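Local coordinates for protein orotidine-5-phosphate decarboxylase/orotate phosphoribosyltransferase, putative (Ompdcase-oprtase, putative) (Leishmania infantum, PDB 3QW3) that probably catalyses, as the decarboxylase domain of a bifunctional UMP synthase, the conversion of orotidine 5'-phosphate to UMP and carbon dioxide, at residues H106-S111 / K128-L133; V158-E163 / R188-T193; V172-G177 / P192-L197. All coordinates share one frame; numbering follows the deposited sequence.

Contact 1: residues H106-S111 / K128-L133; sequences HAITAS and KAVFVL
Two adjacent strands of the TIM barrel, 107-110 and 129-135, pair here in parallel as the two strands of a beta-alpha-beta unit whose helix, 116-123, packs on the outside. Five backbone bonds close the ladder. I108 and A110 turn both N and O toward the partner strand, while A129 and F131 answer with theirs. The bonds begin at A129 N to H106 O (3.1 Å) and tighten to L133 N to A110 O (2.8 Å), where the donor lies nearly along the C=O axis at 171°. A110 N differs in reaching F131 O from above the carbonyl plane (2.9 Å).

On the face carrying A107, T109, A129 and F131, toward the barrel interior, A107 CB rests against A129 CB at 3.9 Å, and the edge of the F131 ring meets A107 CB through CE2 at 4.2 Å. T109 CG2, anti to its carbonyl carbon, crosses obliquely to F131 CB. T109 OG1 therefore sits between N and C, and bonds D82 OD1 and K84 N on strand 80-85.

On the opposite face A110 CB touches V130 CG1 (3.9 Å); this branch is anti to the V130 backbone N. I108 and V130 here both meet F122 of helix 116-123. At one end S111 bonds S111 of the second subunit through OG. At the other, K128 is bent at chi2 so that its chain passes over H106 O, CD to O 3.6 Å; NZ bonds A105 O and, weakly, a water that also lies within weak bonding distance of H106 ND1.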
loop_
_atom_site.group_PDB
_atom_site.type_symbol
_atom_site.label_atom_id
_atom_site.label_comp_id
_atom_site.label_asym_id
_atom_site.label_seq_id
_atom_site.Cartn_x
_atom_site.Cartn_y
_atom_site.Cartn_z
ATOM N N HIS A 106 10.535 13.338 -3.518
ATOM C CA HIS A 106 9.785 14.574 -3.290
ATOM C C HIS A 106 8.288 14.333 -3.114
ATOM O O HIS A 106 7.552 15.224 -2.680
ATOM C CB HIS A 106 10.035 15.559 -4.443
ATOM C CG HIS A 106 11.482 15.728 -4.782
ATOM N ND1 HIS A 106 12.238 16.786 -4.324
ATOM C CD2 HIS A 106 12.315 14.967 -5.530
ATOM C CE1 HIS A 106 13.473 16.671 -4.778
ATOM N NE2 HIS A 106 13.545 15.578 -5.518
ATOM N N ALA A 107 7.848 13.121 -3.453
ATOM C CA ALA A 107 6.442 12.771 -3.415
ATOM C C ALA A 107 6.274 11.260 -3.315
ATOM O O ALA A 107 7.202 10.497 -3.623
ATOM C CB ALA A 107 5.723 13.300 -4.661
ATOM N N ILE A 108 5.082 10.841 -2.906
ATOM C CA ILE A 108 4.749 9.416 -2.805
ATOM C C ILE A 108 3.310 9.193 -3.270
ATOM O O ILE A 108 2.489 10.106 -3.225
ATOM C CB ILE A 108 4.936 8.910 -1.340
ATOM C CG1 ILE A 108 5.063 7.377 -1.276
ATOM C CG2 ILE A 108 3.836 9.447 -0.419
ATOM C CD1 ILE A 108 5.404 6.851 0.136
ATOM N N THR A 109 3.006 7.980 -3.718
ATOM C CA THR A 109 1.617 7.604 -3.974
ATOM C C THR A 109 1.064 6.848 -2.766
ATOM O O THR A 109 1.811 6.191 -2.049
ATOM C CB THR A 109 1.472 6.740 -5.238
ATOM O OG1 THR A 109 2.388 5.640 -5.172
ATOM C CG2 THR A 109 1.767 7.575 -6.487
ATOM N N ALA A 110 -0.241 6.957 -2.547
ATOM C CA ALA A 110 -0.861 6.390 -1.344
ATOM C C ALA A 110 -2.291 5.946 -1.594
ATOM O O ALA A 110 -2.996 6.546 -2.410
ATOM C CB ALA A 110 -0.821 7.402 -0.203
ATOM N N SER A 111 -2.707 4.897 -0.884
ATOM C CA SER A 111 -4.083 4.402 -0.933
ATOM C C SER A 111 -4.963 5.219 0.019
ATOM O O SER A 111 -4.523 5.569 1.113
ATOM C CB SER A 111 -4.122 2.915 -0.536
ATOM O OG SER A 111 -5.450 2.503 -0.235
ATOM N N LYS A 128 6.565 18.019 0.680
ATOM C CA LYS A 128 6.376 16.757 -0.039
ATOM C C LYS A 128 4.929 16.603 -0.487
ATOM O O LYS A 128 4.012 17.082 0.176
ATOM C CB LYS A 128 6.777 15.567 0.846
ATOM C CG LYS A 128 8.173 15.665 1.468
ATOM C CD LYS A 128 9.290 15.537 0.435
ATOM C CE LYS A 128 10.655 15.743 1.074
ATOM N NZ LYS A 128 11.753 15.475 0.101
ATOM N N ALA A 129 4.721 15.930 -1.611
ATOM C CA ALA A 129 3.373 15.742 -2.120
ATOM C C ALA A 129 2.912 14.311 -1.902
ATOM O O ALA A 129 3.722 13.389 -1.850
ATOM C CB ALA A 129 3.300 16.091 -3.583
ATOM N N VAL A 130 1.602 14.148 -1.783
ATOM C CA VAL A 130 0.991 12.834 -1.650
ATOM C C VAL A 130 -0.067 12.699 -2.731
ATOM O O VAL A 130 -1.086 13.399 -2.712
ATOM C CB VAL A 130 0.350 12.653 -0.261
ATOM C CG1 VAL A 130 -0.167 11.218 -0.092
ATOM C CG2 VAL A 130 1.351 13.005 0.820
ATOM N N PHE A 131 0.193 11.805 -3.685
ATOM C CA PHE A 131 -0.769 11.493 -4.730
ATOM C C PHE A 131 -1.622 10.312 -4.285
ATOM O O PHE A 131 -1.127 9.191 -4.171
ATOM C CB PHE A 131 -0.047 11.190 -6.043
ATOM C CG PHE A 131 0.522 12.415 -6.713
ATOM C CD1 PHE A 131 -0.284 13.198 -7.531
ATOM C CD2 PHE A 131 1.856 12.770 -6.531
ATOM C CE1 PHE A 131 0.228 14.340 -8.163
ATOM C CE2 PHE A 131 2.382 13.920 -7.157
ATOM C CZ PHE A 131 1.558 14.698 -7.970
ATOM N N VAL A 132 -2.899 10.579 -4.028
ATOM C CA VAL A 132 -3.813 9.576 -3.476
ATOM C C VAL A 132 -4.562 8.871 -4.593
ATOM O O VAL A 132 -5.104 9.519 -5.488
ATOM C CB VAL A 132 -4.824 10.218 -2.498
ATOM C CG1 VAL A 132 -5.717 9.142 -1.880
ATOM C CG2 VAL A 132 -4.085 10.975 -1.405
ATOM N N LEU A 133 -4.599 7.542 -4.539
ATOM C CA LEU A 133 -5.330 6.774 -5.547
ATOM C C LEU A 133 -6.774 7.229 -5.612
ATOM O O LEU A 133 -7.435 7.369 -4.580
ATOM C CB LEU A 133 -5.273 5.276 -5.239
ATOM C CG LEU A 133 -3.902 4.636 -5.038
ATOM C CD1 LEU A 133 -4.102 3.139 -4.739
ATOM C CD2 LEU A 133 -3.014 4.823 -6.255
HETATM O O HOH W 1 10.596 18.002 -1.620
#

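Contact 2: residues V158-E163 / R188-T193. With SO4 (sulfate ion), chain F.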
loop_
_atom_site.group_PDB
_atom_site.type_symbol
_atom_site.label_atom_id
_atom_site.label_comp_id
_atom_site.label_asym_id
_atom_site.label_seq_id
_atom_site.Cartn_x
_atom_site.Cartn_y
_atom_site.Cartn_z
ATOM N N VAL A 158 -13.828 10.332 -3.030
ATOM C CA VAL A 158 -12.409 10.432 -2.712
ATOM C C VAL A 158 -11.850 11.774 -3.207
ATOM O O VAL A 158 -11.141 12.468 -2.474
ATOM C CB VAL A 158 -11.622 9.237 -3.308
ATOM C CG1 VAL A 158 -10.111 9.453 -3.189
ATOM C CG2 VAL A 158 -12.038 7.941 -2.617
ATOM N N ALA A 159 -12.199 12.135 -4.438
ATOM C CA ALA A 159 -11.770 13.407 -5.030
ATOM C C ALA A 159 -12.212 14.615 -4.201
ATOM O O ALA A 159 -11.428 15.545 -3.993
ATOM C CB ALA A 159 -12.267 13.521 -6.475
ATOM N N GLU A 160 -13.454 14.587 -3.716
ATOM C CA GLU A 160 -13.997 15.665 -2.874
ATOM C C GLU A 160 -13.235 15.812 -1.564
ATOM O O GLU A 160 -12.877 16.924 -1.155
ATOM C CB GLU A 160 -15.478 15.419 -2.566
ATOM C CG GLU A 160 -16.417 15.577 -3.739
ATOM C CD GLU A 160 -17.872 15.412 -3.325
ATOM O OE1 GLU A 160 -18.164 14.533 -2.486
ATOM O OE2 GLU A 160 -18.726 16.167 -3.830
ATOM N N ARG A 161 -12.989 14.682 -0.899
ATOM C CA ARG A 161 -12.202 14.666 0.327
ATOM C C ARG A 161 -10.819 15.256 0.100
ATOM O O ARG A 161 -10.334 16.049 0.904
ATOM C CB ARG A 161 -12.065 13.236 0.844
ATOM C CG ARG A 161 -13.061 12.877 1.911
ATOM C CD ARG A 161 -13.261 11.378 1.974
ATOM N NE ARG A 161 -14.316 11.022 2.919
ATOM C CZ ARG A 161 -15.618 11.039 2.648
ATOM N NH1 ARG A 161 -16.064 11.400 1.450
ATOM N NH2 ARG A 161 -16.482 10.693 3.590
ATOM N N ALA A 162 -10.195 14.858 -1.007
ATOM C CA ALA A 162 -8.843 15.277 -1.323
ATOM C C ALA A 162 -8.754 16.780 -1.571
ATOM O O ALA A 162 -7.861 17.434 -1.044
ATOM C CB ALA A 162 -8.313 14.495 -2.520
ATOM N N GLU A 163 -9.682 17.317 -2.365
ATOM C CA GLU A 163 -9.738 18.759 -2.644
ATOM C C GLU A 163 -10.145 19.541 -1.394
ATOM O O GLU A 163 -9.687 20.668 -1.182
ATOM C CB GLU A 163 -10.715 19.041 -3.797
ATOM C CG GLU A 163 -10.894 20.523 -4.182
ATOM C CD GLU A 163 -9.771 21.090 -5.048
ATOM O OE1 GLU A 163 -9.267 20.395 -5.954
ATOM O OE2 GLU A 163 -9.399 22.261 -4.832
ATOM N N ARG A 188 -12.035 16.073 -12.133
ATOM C CA ARG A 188 -11.693 17.490 -12.255
ATOM C C ARG A 188 -12.825 18.419 -11.773
ATOM O O ARG A 188 -12.563 19.495 -11.234
ATOM C CB ARG A 188 -11.263 17.823 -13.690
ATOM C CG ARG A 188 -10.774 19.263 -13.904
ATOM C CD ARG A 188 -9.724 19.683 -12.880
ATOM N NE ARG A 188 -8.396 19.163 -13.185
ATOM C CZ ARG A 188 -7.410 19.047 -12.301
ATOM N NH1 ARG A 188 -7.595 19.391 -11.032
ATOM N NH2 ARG A 188 -6.234 18.577 -12.690
ATOM N N ALA A 189 -14.069 17.987 -11.952
ATOM C CA ALA A 189 -15.226 18.742 -11.466
ATOM C C ALA A 189 -15.296 18.758 -9.936
ATOM O O ALA A 189 -15.674 19.770 -9.342
ATOM C CB ALA A 189 -16.510 18.192 -12.051
ATOM N N ARG A 190 -14.929 17.638 -9.310
ATOM C CA ARG A 190 -14.923 17.521 -7.843
ATOM C C ARG A 190 -13.678 18.139 -7.221
ATOM O O ARG A 190 -13.709 18.602 -6.078
ATOM C CB ARG A 190 -15.029 16.053 -7.407
ATOM C CG ARG A 190 -16.282 15.334 -7.877
ATOM C CD ARG A 190 -17.549 15.937 -7.274
ATOM N NE ARG A 190 -18.751 15.288 -7.794
ATOM C CZ ARG A 190 -19.965 15.391 -7.254
ATOM N NH1 ARG A 190 -20.157 16.114 -6.157
ATOM N NH2 ARG A 190 -20.993 14.761 -7.810
ATOM N N ALA A 191 -12.585 18.135 -7.982
ATOM C CA ALA A 191 -11.299 18.625 -7.509
ATOM C C ALA A 191 -10.683 19.560 -8.547
ATOM O O ALA A 191 -9.834 19.145 -9.330
ATOM C CB ALA A 191 -10.354 17.453 -7.204
ATOM N N PRO A 192 -11.108 20.835 -8.546
ATOM C CA PRO A 192 -10.675 21.789 -9.574
ATOM C C PRO A 192 -9.205 22.225 -9.524
ATOM O O PRO A 192 -8.676 22.693 -10.539
ATOM C CB PRO A 192 -11.601 22.998 -9.339
ATOM C CG PRO A 192 -12.759 22.457 -8.563
ATOM C CD PRO A 192 -12.142 21.421 -7.672
ATOM N N THR A 193 -8.544 22.093 -8.375
ATOM C CA THR A 193 -7.181 22.627 -8.236
ATOM C C THR A 193 -6.065 21.584 -8.108
ATOM O O THR A 193 -4.890 21.909 -8.292
ATOM C CB THR A 193 -7.048 23.636 -7.061
ATOM O OG1 THR A 193 -7.140 22.944 -5.808
ATOM C CG2 THR A 193 -8.110 24.721 -7.135
HETATM S S SO4 F . -19.814 12.192 2.452
HETATM O O1 SO4 F . -20.651 11.887 3.610
HETATM O O2 SO4 F . -19.423 13.600 2.487
HETATM O O3 SO4 F . -18.620 11.365 2.497
HETATM O O4 SO4 F . -20.550 11.902 1.224
#
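E163 sends CG anti to its backbone N (chi1 179°) and then bends at chi2 (79°), which swings its carboxylate off helix 154-163 and across the turn that leaves helix 181-190. Both helices belong to the outer layer of the TIM barrel, and the contact joins the C-terminal end of one to that of the other. T193 grips the carboxylate twice, each oxygen once. Its backbone N reaches E163 OE1 from above the carboxylate plane (3.0 Å), and its hydroxyl OG1 donates to the syn lone pair of E163 OE2 (2.6 Å). The T193 OG1 position between N and C brings hydroxyl and amide to the same carboxylate, which this pair of bonds would hold against rotation; L194 N adds a weak third bond to OE1. P192, whose N has no hydrogen to offer, packs its CD against E163 OE1 at 3.5 Å.

Further back along the helix, E160 and R190 run alongside each other in the same direction, with E160 CG against R190 CD at 3.7 Å. R190 is bent at chi2, and its NH1 makes a salt bridge to E160 OE2 at 2.7 Å. The hydrogen bond within this bridge is weak, its N-H...O angle only 123°, and the two planes are nearly perpendicular. E160 OE1 is taken by R152. A159 CB rests against R190 CB at 3.9 Å, with A191 CB, just past the helix, close by. Elsewhere on helix 154-163, R161 NH1 and NH2 hold one oxygen, O3, of a sulfate probably from the crystallisation liquor; R152 binds it too. R188 folds back toward the turn, its NH1 bonding L194 O as well as A191 O, the latter at 2.8 Å and in the carbonyl plane.

Contact 3: residues V172-G177 / P192-L197; sequences VGLVVG and PTLWFL
L174 O is held most closely, by two groups: L197 N donates at 2.8 Å, the shortest bond of the ladder and nearly along the C=O axis, and F196 CA makes a CA-H...O contact with the same oxygen at 3.2 Å. Around it runs a short parallel ladder of the TIM barrel, with L174 N bonded to W195 O (3.0 Å) and V176 N to L197 O (3.0 Å). One step earlier the two backbones stand further apart, and a water bridges them: it donates to V172 O at 2.7 Å and accepts from W195 N. L194 CD2 also approaches V172 O, at 3.4 Å.

On the face carrying L174 and F196, toward the helices, F196 keeps its ring beside L174, CE1 to L174 CD1 4.0 Å. V176 CG2, anti to its carbonyl carbon, lies over one ring face in a CH-pi contact, 4.1 Å from the centroid and 19° off the normal. L194 CD1 meets L174 CG from the side of the water-bridged end.

V175 and L197 turn the other way, inward, and both touch F131. Outside, V187 and L184 of helix 181-190 pack on F196, whose ring also makes a cation-pi contact with R188, while A162 of helix 154-163 packs on L174. Strand 172-176 thus lies between strand 129-135, to which G173 and V175 bond, and strand 196-198.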
loop_
_atom_site.group_PDB
_atom_site.type_symbol
_atom_site.label_atom_id
_atom_site.label_comp_id
_atom_site.label_asym_id
_atom_site.label_seq_id
_atom_site.Cartn_x
_atom_site.Cartn_y
_atom_site.Cartn_z
ATOM N N VAL A 172 -1.692 17.744 -1.587
ATOM C CA VAL A 172 -2.421 16.551 -2.010
ATOM C C VAL A 172 -2.675 16.575 -3.514
ATOM O O VAL A 172 -3.069 17.603 -4.079
ATOM C CB VAL A 172 -3.759 16.402 -1.243
ATOM C CG1 VAL A 172 -4.488 15.106 -1.630
ATOM C CG2 VAL A 172 -3.494 16.435 0.251
ATOM N N GLY A 173 -2.433 15.431 -4.146
ATOM C CA GLY A 173 -2.759 15.207 -5.546
ATOM C C GLY A 173 -3.559 13.922 -5.651
ATOM O O GLY A 173 -3.781 13.238 -4.648
ATOM N N LEU A 174 -3.997 13.594 -6.858
ATOM C CA LEU A 174 -4.781 12.391 -7.096
ATOM C C LEU A 174 -4.195 11.566 -8.225
ATOM O O LEU A 174 -3.678 12.123 -9.191
ATOM C CB LEU A 174 -6.220 12.757 -7.456
ATOM C CG LEU A 174 -7.058 13.409 -6.358
ATOM C CD1 LEU A 174 -8.350 13.937 -6.948
ATOM C CD2 LEU A 174 -7.351 12.409 -5.261
ATOM N N VAL A 175 -4.288 10.240 -8.107
ATOM C CA VAL A 175 -3.940 9.346 -9.215
ATOM C C VAL A 175 -5.219 9.047 -9.992
ATOM O O VAL A 175 -6.174 8.502 -9.435
ATOM C CB VAL A 175 -3.276 8.023 -8.734
ATOM C CG1 VAL A 175 -2.891 7.147 -9.945
ATOM C CG2 VAL A 175 -2.047 8.328 -7.884
ATOM N N VAL A 176 -5.236 9.423 -11.271
ATOM C CA VAL A 176 -6.427 9.303 -12.116
ATOM C C VAL A 176 -5.993 8.805 -13.492
ATOM O O VAL A 176 -5.227 9.483 -14.185
ATOM C CB VAL A 176 -7.185 10.661 -12.276
ATOM C CG1 VAL A 176 -8.566 10.441 -12.899
ATOM C CG2 VAL A 176 -7.330 11.387 -10.940
ATOM N N GLY A 177 -6.498 7.637 -13.881
ATOM C CA GLY A 177 -6.134 6.997 -15.148
ATOM C C GLY A 177 -6.562 7.772 -16.383
ATOM O O GLY A 177 -7.506 8.557 -16.335
ATOM N N PRO A 192 -11.108 20.835 -8.546
ATOM C CA PRO A 192 -10.675 21.789 -9.574
ATOM C C PRO A 192 -9.205 22.225 -9.524
ATOM O O PRO A 192 -8.676 22.693 -10.539
ATOM C CB PRO A 192 -11.601 22.998 -9.339
ATOM C CG PRO A 192 -12.759 22.457 -8.563
ATOM C CD PRO A 192 -12.142 21.421 -7.672
ATOM N N THR A 193 -8.544 22.093 -8.375
ATOM C CA THR A 193 -7.181 22.627 -8.236
ATOM C C THR A 193 -6.065 21.584 -8.108
ATOM O O THR A 193 -4.890 21.909 -8.292
ATOM C CB THR A 193 -7.048 23.636 -7.061
ATOM O OG1 THR A 193 -7.140 22.944 -5.808
ATOM C CG2 THR A 193 -8.110 24.721 -7.135
ATOM N N LEU A 194 -6.413 20.341 -7.778
ATOM C CA LEU A 194 -5.380 19.351 -7.480
ATOM C C LEU A 194 -4.629 18.884 -8.717
ATOM O O LEU A 194 -5.204 18.784 -9.788
ATOM C CB LEU A 194 -5.972 18.136 -6.761
ATOM C CG LEU A 194 -6.743 18.404 -5.469
ATOM C CD1 LEU A 194 -7.050 17.082 -4.800
ATOM C CD2 LEU A 194 -5.976 19.324 -4.520
ATOM N N TRP A 195 -3.344 18.589 -8.548
ATOM C CA TRP A 195 -2.581 17.919 -9.596
ATOM C C TRP A 195 -3.035 16.475 -9.698
ATOM O O TRP A 195 -3.280 15.823 -8.673
ATOM C CB TRP A 195 -1.089 17.955 -9.284
ATOM C CG TRP A 195 -0.431 19.207 -9.743
ATOM C CD1 TRP A 195 -0.370 20.402 -9.080
ATOM C CD2 TRP A 195 0.262 19.394 -10.979
ATOM N NE1 TRP A 195 0.332 21.322 -9.830
ATOM C CE2 TRP A 195 0.728 20.728 -11.001
ATOM C CE3 TRP A 195 0.539 18.559 -12.073
ATOM C CZ2 TRP A 195 1.452 21.249 -12.079
ATOM C CZ3 TRP A 195 1.261 19.082 -13.149
ATOM C CH2 TRP A 195 1.706 20.416 -13.138
ATOM N N PHE A 196 -3.160 15.988 -10.928
ATOM C CA PHE A 196 -3.438 14.571 -11.162
ATOM C C PHE A 196 -2.174 13.910 -11.693
ATOM O O PHE A 196 -1.499 14.457 -12.579
ATOM C CB PHE A 196 -4.552 14.349 -12.199
ATOM C CG PHE A 196 -5.902 14.927 -11.843
ATOM C CD1 PHE A 196 -6.184 15.458 -10.584
ATOM C CD2 PHE A 196 -6.924 14.887 -12.791
ATOM C CE1 PHE A 196 -7.456 15.982 -10.304
ATOM C CE2 PHE A 196 -8.194 15.399 -12.513
ATOM C CZ PHE A 196 -8.453 15.946 -11.269
ATOM N N LEU A 197 -1.851 12.741 -11.154
ATOM C CA LEU A 197 -0.838 11.881 -11.752
ATOM C C LEU A 197 -1.616 10.921 -12.628
ATOM O O LEU A 197 -2.489 10.201 -12.143
ATOM C CB LEU A 197 -0.043 11.139 -10.673
ATOM C CG LEU A 197 0.978 10.090 -11.127
ATOM C CD1 LEU A 197 2.095 10.679 -11.989
ATOM C CD2 LEU A 197 1.569 9.377 -9.906
HETATM O O HOH W 2 -2.052 19.074 -6.067
#

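Overall arrangement
From the N terminus, contact 1 comes first, closing the strand-helix-strand loop around helix 116-123. Helix 154-163 then opens contact 2, which spans strand 172-176 and closes on the last turn of helix 181-190 and the residues after it. Contact 3 opens inside that span and ends just beyond it, so the two interlock rather than nest, sharing P192 and T193. Strands 129-135 and 172-176 are sheet neighbours: V130 O and V132 O probably accept bonds from G173 N and V175 N, joining contacts 1 and 3 into one run of barrel wall. Contact 2 ties the helices outside that wall, touching contact 1 where V158 CG1 packs on L133 O.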